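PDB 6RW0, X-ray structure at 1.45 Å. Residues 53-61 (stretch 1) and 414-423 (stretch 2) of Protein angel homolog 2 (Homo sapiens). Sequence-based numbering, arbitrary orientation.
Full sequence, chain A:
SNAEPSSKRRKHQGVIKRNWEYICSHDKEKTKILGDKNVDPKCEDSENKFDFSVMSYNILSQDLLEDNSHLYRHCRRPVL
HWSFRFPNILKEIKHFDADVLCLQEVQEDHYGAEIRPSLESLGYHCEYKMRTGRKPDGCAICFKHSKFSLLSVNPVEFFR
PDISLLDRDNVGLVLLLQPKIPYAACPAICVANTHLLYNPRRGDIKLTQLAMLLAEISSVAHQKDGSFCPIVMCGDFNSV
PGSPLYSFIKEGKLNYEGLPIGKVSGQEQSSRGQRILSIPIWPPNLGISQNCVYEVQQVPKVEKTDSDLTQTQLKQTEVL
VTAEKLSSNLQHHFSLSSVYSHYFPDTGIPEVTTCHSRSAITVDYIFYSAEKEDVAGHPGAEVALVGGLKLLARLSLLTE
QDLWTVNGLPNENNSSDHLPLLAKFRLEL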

ATOM      1  N   SER A  53      16.314  -0.703  -2.154  1.00 18.77           N
ATOM      2  CA  SER A  53      15.420  -0.538  -1.022  1.00 16.42           C
ATOM      3  C   SER A  53      14.128   0.156  -1.433  1.00 16.17           C
ATOM      4  O   SER A  53      14.093   0.936  -2.394  1.00 17.16           O
ATOM      5  CB  SER A  53      16.099   0.259   0.095  1.00 18.06           C
ATOM      6  OG  SER A  53      16.530   1.525  -0.384  1.00 19.19           O
ATOM      7  N   VAL A  54      13.065  -0.152  -0.689  1.00 17.58           N
ATOM      8  CA  VAL A  54      11.717   0.338  -0.945  1.00 16.30           C
ATOM      9  C   VAL A  54      11.107   0.805   0.366  1.00 17.04           C
ATOM     10  O   VAL A  54      11.100   0.057   1.353  1.00 17.94           O
ATOM     11  CB  VAL A  54      10.807  -0.749  -1.553  1.00 17.29           C
ATOM     12  CG1 VAL A  54       9.389  -0.191  -1.792  1.00 18.28           C
ATOM     13  CG2 VAL A  54      11.378  -1.307  -2.826  1.00 18.15           C
ATOM     14  N   MET A  55      10.560   2.001   0.339  1.00 16.48           N
ATOM     15  CA  MET A  55       9.843   2.583   1.482  1.00 15.67           C
ATOM     16  C   MET A  55       8.370   2.755   1.099  1.00 18.47           C
ATOM     17  O   MET A  55       8.135   3.270   0.023  1.00 19.95           O
ATOM     18  CB  MET A  55      10.413   3.949   1.842  1.00 18.68           C
ATOM     19  CG  MET A  55       9.600   4.634   2.906  1.00 20.36           C
ATOM     20  SD  MET A  55      10.234   6.268   3.301  1.00 26.20           S
ATOM     21  CE  MET A  55      11.507   5.820   4.464  1.00 35.36           C
ATOM     22  N   SER A  56       7.432   2.302   1.927  1.00 16.18           N
ATOM     23  CA  SER A  56       5.978   2.509   1.734  1.00 15.28           C
ATOM     24  C   SER A  56       5.524   3.396   2.890  1.00 13.98           C
ATOM     25  O   SER A  56       5.764   3.013   4.009  1.00 15.87           O
ATOM     26  CB  SER A  56       5.218   1.224   1.684  1.00 17.86           C
ATOM     27  OG  SER A  56       3.866   1.476   1.381  1.00 19.14           O
ATOM     28  N   TYR A  57       4.927   4.545   2.626  1.00 14.37           N
ATOM     29  CA  TYR A  57       4.577   5.478   3.710  1.00 14.85           C
ATOM     30  C   TYR A  57       3.277   6.219   3.391  1.00 13.47           C
ATOM     31  O   TYR A  57       3.264   6.946   2.425  1.00 13.73           O
ATOM     32  CB  TYR A  57       5.727   6.474   3.873  1.00 14.38           C
ATOM     33  CG  TYR A  57       5.778   7.267   5.155  1.00 14.86           C
ATOM     34  CD1 TYR A  57       4.915   7.018   6.200  1.00 14.43           C
ATOM     35  CD2 TYR A  57       6.745   8.228   5.322  1.00 15.23           C
ATOM     36  CE1 TYR A  57       4.997   7.736   7.378  1.00 15.78           C
ATOM     37  CE2 TYR A  57       6.844   8.952   6.492  1.00 15.15           C
ATOM     38  CZ  TYR A  57       5.960   8.712   7.518  1.00 15.30           C
ATOM     39  OH  TYR A  57       6.043   9.416   8.677  1.00 17.37           O
ATOM     40  N   ASN A  58       2.251   6.062   4.220  1.00 13.26           N
ATOM     41  CA  ASN A  58       1.030   6.887   4.147  1.00 13.50           C
ATOM     42  C   ASN A  58       1.382   8.110   5.009  1.00 12.30           C
ATOM     43  O   ASN A  58       1.517   7.939   6.193  1.00 13.77           O
ATOM     44  CB  ASN A  58      -0.176   6.096   4.638  1.00 13.72           C
ATOM     45  CG  ASN A  58      -1.426   6.940   4.696  1.00 15.58           C
ATOM     46  OD1 ASN A  58      -1.353   8.126   4.897  1.00 14.81           O
ATOM     47  ND2 ASN A  58      -2.570   6.315   4.536  1.00 15.13           N
ATOM     48  N   ILE A  59       1.556   9.284   4.408  1.00 13.97           N
ATOM     49  CA  ILE A  59       2.119  10.475   5.104  1.00 14.15           C
ATOM     50  C   ILE A  59       1.044  11.333   5.767  1.00 14.09           C
ATOM     51  O   ILE A  59       1.424  12.259   6.438  1.00 15.11           O
ATOM     52  CB  ILE A  59       3.009  11.284   4.139  1.00 13.84           C
ATOM     53  CG1 ILE A  59       2.218  11.997   3.036  1.00 14.66           C
ATOM     54  CG2 ILE A  59       4.098  10.394   3.565  1.00 15.99           C
ATOM     55  CD1 ILE A  59       3.037  12.985   2.251  1.00 16.87           C
ATOM     56  N   LEU A  60      -0.230  11.014   5.580  1.00 14.45           N
ATOM     57  CA  LEU A  60      -1.369  11.725   6.164  1.00 14.41           C
ATOM     58  C   LEU A  60      -1.578  13.073   5.473  1.00 14.42           C
ATOM     59  O   LEU A  60      -0.805  14.016   5.663  1.00 15.60           O
ATOM     60  CB  LEU A  60      -1.281  11.849   7.691  1.00 14.55           C
ATOM     61  CG  LEU A  60      -2.415  12.619   8.381  1.00 14.78           C
ATOM     62  CD1 LEU A  60      -3.801  12.078   8.093  1.00 16.40           C
ATOM     63  CD2 LEU A  60      -2.136  12.625   9.889  1.00 17.01           C
ATOM     64  N   SER A  61      -2.625  13.160   4.663  1.00 15.37           N
ATOM     65  CA  SER A  61      -2.965  14.402   3.981  1.00 14.16           C
ATOM     66  C   SER A  61      -3.488  15.423   4.980  1.00 15.11           C
ATOM     67  O   SER A  61      -4.306  15.094   5.840  1.00 15.43           O
ATOM     68  CB  SER A  61      -4.036  14.079   2.939  1.00 17.67           C
ATOM     69  OG  SER A  61      -4.911  15.167   2.686  1.00 18.35           O
TER
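Stretch 2, residues 414-423: NSSDHLPLLA

Stretch 2 runs antiparallel to stretch 1, its strand 421-423 pairing with strand 53-58 at an angle of 171° between their N-to-C directions and a closest axial approach of 4.7 Å. V54 faces A423 and S56 faces L421 as hydrogen-bonded pairs: V54 N to A423 O, A423 N to V54 O, S56 N to L421 O and L421 N to S56 O are each 2.9 Å. Between them, M55 and L422 form a non-hydrogen-bonded pair whose CA atoms approach to 4.4 Å, and M55 CA makes a CA-H...O contact with L421 O at 3.1 Å.

Side chains alternate across the sheet. V54, S56, L421 and A423 occupy one face, where S56 CB and L421 CB are 4.3 Å apart; M55 and L422 share the other. L422 adopts t, p, which brings its CD1 to 3.9 Å from M55 CB, while M55 itself is extended through chi1 and chi2 (both t) before turning at chi3 (m).

Before L421 the backbone of stretch 2 is loop, and side chains take over much of the contact. Y57 has chi1 t; its CA-to-CB bond points sideways, but the end of the ring comes nearer to stretch 2. P420, with a C-gamma endo pucker, lies over one face of this ring, its CB 3.7 Å from the Y57 ring centroid and only 14° off the normal, a CH-pi contact. H418 O approaches the ring edge, 3.5 Å from Y57 CE1. Water 1 links the end of the ring to the loop, donating to Y57 OH (2.8 Å) and H418 O (2.9 Å) and accepting from S416 N (3.3 Å).

N58 and H418 point toward each other's stretch. The t rotamer of N58 and the m rotamer of H418 place N58 CB 3.7 Å from the H418 ring centroid, 12° off the normal. N58 ND2 also lies over this face, so its 3.3 Å approach to H418 NE2 has poor hydrogen-bond geometry. N58 ND2 is hydrogen-bonded elsewhere in the structure, while N58 OD1 accepts from L60 N (3.2 Å) and from water 3 (2.9 Å from N58 OD1 to the water oxygen), which also donates to D417 OD1 (2.7 Å from the water oxygen).

S416 fastens the far end of the contact. With chi1 t, its hydroxyl donates to N58 O (S416 OG to N58 O, 2.7 Å) and accepts from H418 N (H418 N to S416 OG, 3.0 Å), tying the loop's own fold to stretch 1. D417, in the p rotamer, brings OD1 to 3.6 Å from L60 CB.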

ATOM      1  N   ASN A 414       7.012  11.842  15.097  1.00 21.55           N
ATOM      2  CA  ASN A 414       6.502  11.001  13.985  1.00 20.41           C
ATOM      3  C   ASN A 414       5.307  11.766  13.433  1.00 18.09           C
ATOM      4  O   ASN A 414       4.331  11.809  14.103  1.00 18.91           O
ATOM      5  CB  ASN A 414       6.110   9.617  14.475  1.00 22.61           C
ATOM      6  CG  ASN A 414       7.205   8.952  15.272  1.00 28.04           C
ATOM      7  OD1 ASN A 414       7.046   8.745  16.469  1.00 29.72           O
ATOM      8  ND2 ASN A 414       8.281   8.587  14.603  1.00 27.85           N
ATOM      9  N   SER A 415       5.395  12.275  12.215  1.00 16.33           N
ATOM     10  CA  SER A 415       4.429  13.271  11.763  1.00 15.96           C
ATOM     11  C   SER A 415       3.357  12.721  10.829  1.00 16.86           C
ATOM     12  O   SER A 415       2.656  13.500  10.173  1.00 17.39           O
ATOM     13  CB  SER A 415       5.132  14.489  11.158  1.00 16.46           C
ATOM     14  OG  SER A 415       5.668  15.298  12.198  1.00 17.50           O
ATOM     15  N   SER A 416       3.162  11.408  10.804  1.00 15.23           N
ATOM     16  CA  SER A 416       1.990  10.804  10.198  1.00 15.16           C
ATOM     17  C   SER A 416       1.286   9.929  11.233  1.00 15.38           C
ATOM     18  O   SER A 416       1.869   9.573  12.263  1.00 16.88           O
ATOM     19  CB  SER A 416       2.388   9.962   8.982  1.00 14.05           C
ATOM     20  OG  SER A 416       1.261   9.266   8.511  1.00 14.98           O
ATOM     21  N   ASP A 417       0.016   9.603  10.971  1.00 15.73           N
ATOM     22  CA  ASP A 417      -0.676   8.591  11.766  1.00 15.67           C
ATOM     23  C   ASP A 417      -0.323   7.174  11.330  1.00 15.23           C
ATOM     24  O   ASP A 417      -0.832   6.214  11.922  1.00 17.70           O
ATOM     25  CB  ASP A 417      -2.196   8.818  11.864  1.00 17.22           C
ATOM     26  CG  ASP A 417      -2.909   8.795  10.538  1.00 16.86           C
ATOM     27  OD1 ASP A 417      -2.253   8.870   9.489  1.00 17.31           O
ATOM     28  OD2 ASP A 417      -4.161   8.711  10.565  1.00 19.59           O
ATOM     29  N   HIS A 418       0.556   7.021  10.345  1.00 15.37           N
ATOM     30  CA  HIS A 418       1.125   5.731   9.997  1.00 15.12           C
ATOM     31  C   HIS A 418       2.629   5.749  10.218  1.00 14.67           C
ATOM     32  O   HIS A 418       3.263   6.809  10.280  1.00 16.83           O
ATOM     33  CB  HIS A 418       0.898   5.373   8.520  1.00 16.02           C
ATOM     34  CG  HIS A 418      -0.535   5.212   8.152  1.00 15.39           C
ATOM     35  ND1 HIS A 418      -1.066   4.019   7.709  1.00 16.13           N
ATOM     36  CD2 HIS A 418      -1.561   6.093   8.175  1.00 16.34           C
ATOM     37  CE1 HIS A 418      -2.354   4.174   7.470  1.00 18.25           C
ATOM     38  NE2 HIS A 418      -2.683   5.426   7.750  1.00 18.87           N
ATOM     39  N   LEU A 419       3.218   4.524  10.339  1.00 14.01           N
ATOM     40  CA  LEU A 419       4.660   4.380  10.310  1.00 15.18           C
ATOM     41  C   LEU A 419       5.133   4.020   8.908  1.00 15.34           C
ATOM     42  O   LEU A 419       4.432   3.313   8.175  1.00 15.69           O
ATOM     43  CB  LEU A 419       5.084   3.234  11.226  1.00 16.45           C
ATOM     44  CG  LEU A 419       4.798   3.423  12.710  1.00 16.36           C
ATOM     45  CD1 LEU A 419       5.131   2.144  13.481  1.00 21.09           C
ATOM     46  CD2 LEU A 419       5.583   4.577  13.267  1.00 18.49           C
ATOM     47  N   PRO A 420       6.323   4.468   8.504  1.00 14.80           N
ATOM     48  CA  PRO A 420       6.871   4.019   7.217  1.00 14.93           C
ATOM     49  C   PRO A 420       7.385   2.590   7.303  1.00 15.58           C
ATOM     50  O   PRO A 420       7.992   2.190   8.299  1.00 17.95           O
ATOM     51  CB  PRO A 420       8.013   5.006   6.947  1.00 15.52           C
ATOM     52  CG  PRO A 420       8.443   5.453   8.315  1.00 15.80           C
ATOM     53  CD  PRO A 420       7.194   5.466   9.164  1.00 14.49           C
ATOM     54  N   LEU A 421       7.146   1.827   6.244  1.00 14.64           N
ATOM     55  CA  LEU A 421       7.673   0.479   6.076  1.00 13.47           C
ATOM     56  C   LEU A 421       8.889   0.576   5.170  1.00 14.47           C
ATOM     57  O   LEU A 421       8.917   1.402   4.250  1.00 16.02           O
ATOM     58  CB  LEU A 421       6.613  -0.410   5.427  1.00 15.20           C
ATOM     59  CG  LEU A 421       5.506  -0.944   6.344  1.00 16.61           C
ATOM     60  CD1 LEU A 421       4.654   0.147   6.964  1.00 19.52           C
ATOM     61  CD2 LEU A 421       4.610  -1.937   5.580  1.00 17.65           C
ATOM     62  N   LEU A 422       9.901  -0.249   5.425  1.00 15.91           N
ATOM     63  CA  LEU A 422      11.129  -0.162   4.647  1.00 16.91           C
ATOM     64  C   LEU A 422      11.744  -1.539   4.524  1.00 15.42           C
ATOM     65  O   LEU A 422      11.872  -2.257   5.522  1.00 16.56           O
ATOM     66  CB  LEU A 422      12.104   0.813   5.310  1.00 18.31           C
ATOM     67  CG  LEU A 422      13.439   1.087   4.620  1.00 23.98           C
ATOM     68  CD1 LEU A 422      13.298   1.792   3.277  1.00 25.95           C
ATOM     69  CD2 LEU A 422      14.330   1.916   5.570  1.00 25.70           C
ATOM     70  N   ALA A 423      12.144  -1.892   3.303  1.00 16.03           N
ATOM     71  CA  ALA A 423      12.743  -3.181   3.018  1.00 15.88           C
ATOM     72  C   ALA A 423      13.934  -2.995   2.096  1.00 16.87           C
ATOM     73  O   ALA A 423      13.946  -2.094   1.251  1.00 17.44           O
ATOM     74  CB  ALA A 423      11.743  -4.097   2.312  1.00 18.44           C
TER
HETATM   75  O   HOH W   1       5.078   8.814  11.208  1.00 17.19           O
HETATM   76  O   HOH W   2       2.685   3.848   6.032  1.00 15.71           O
HETATM   77  O   HOH W   3      -3.281   8.708   7.008  1.00 19.60           O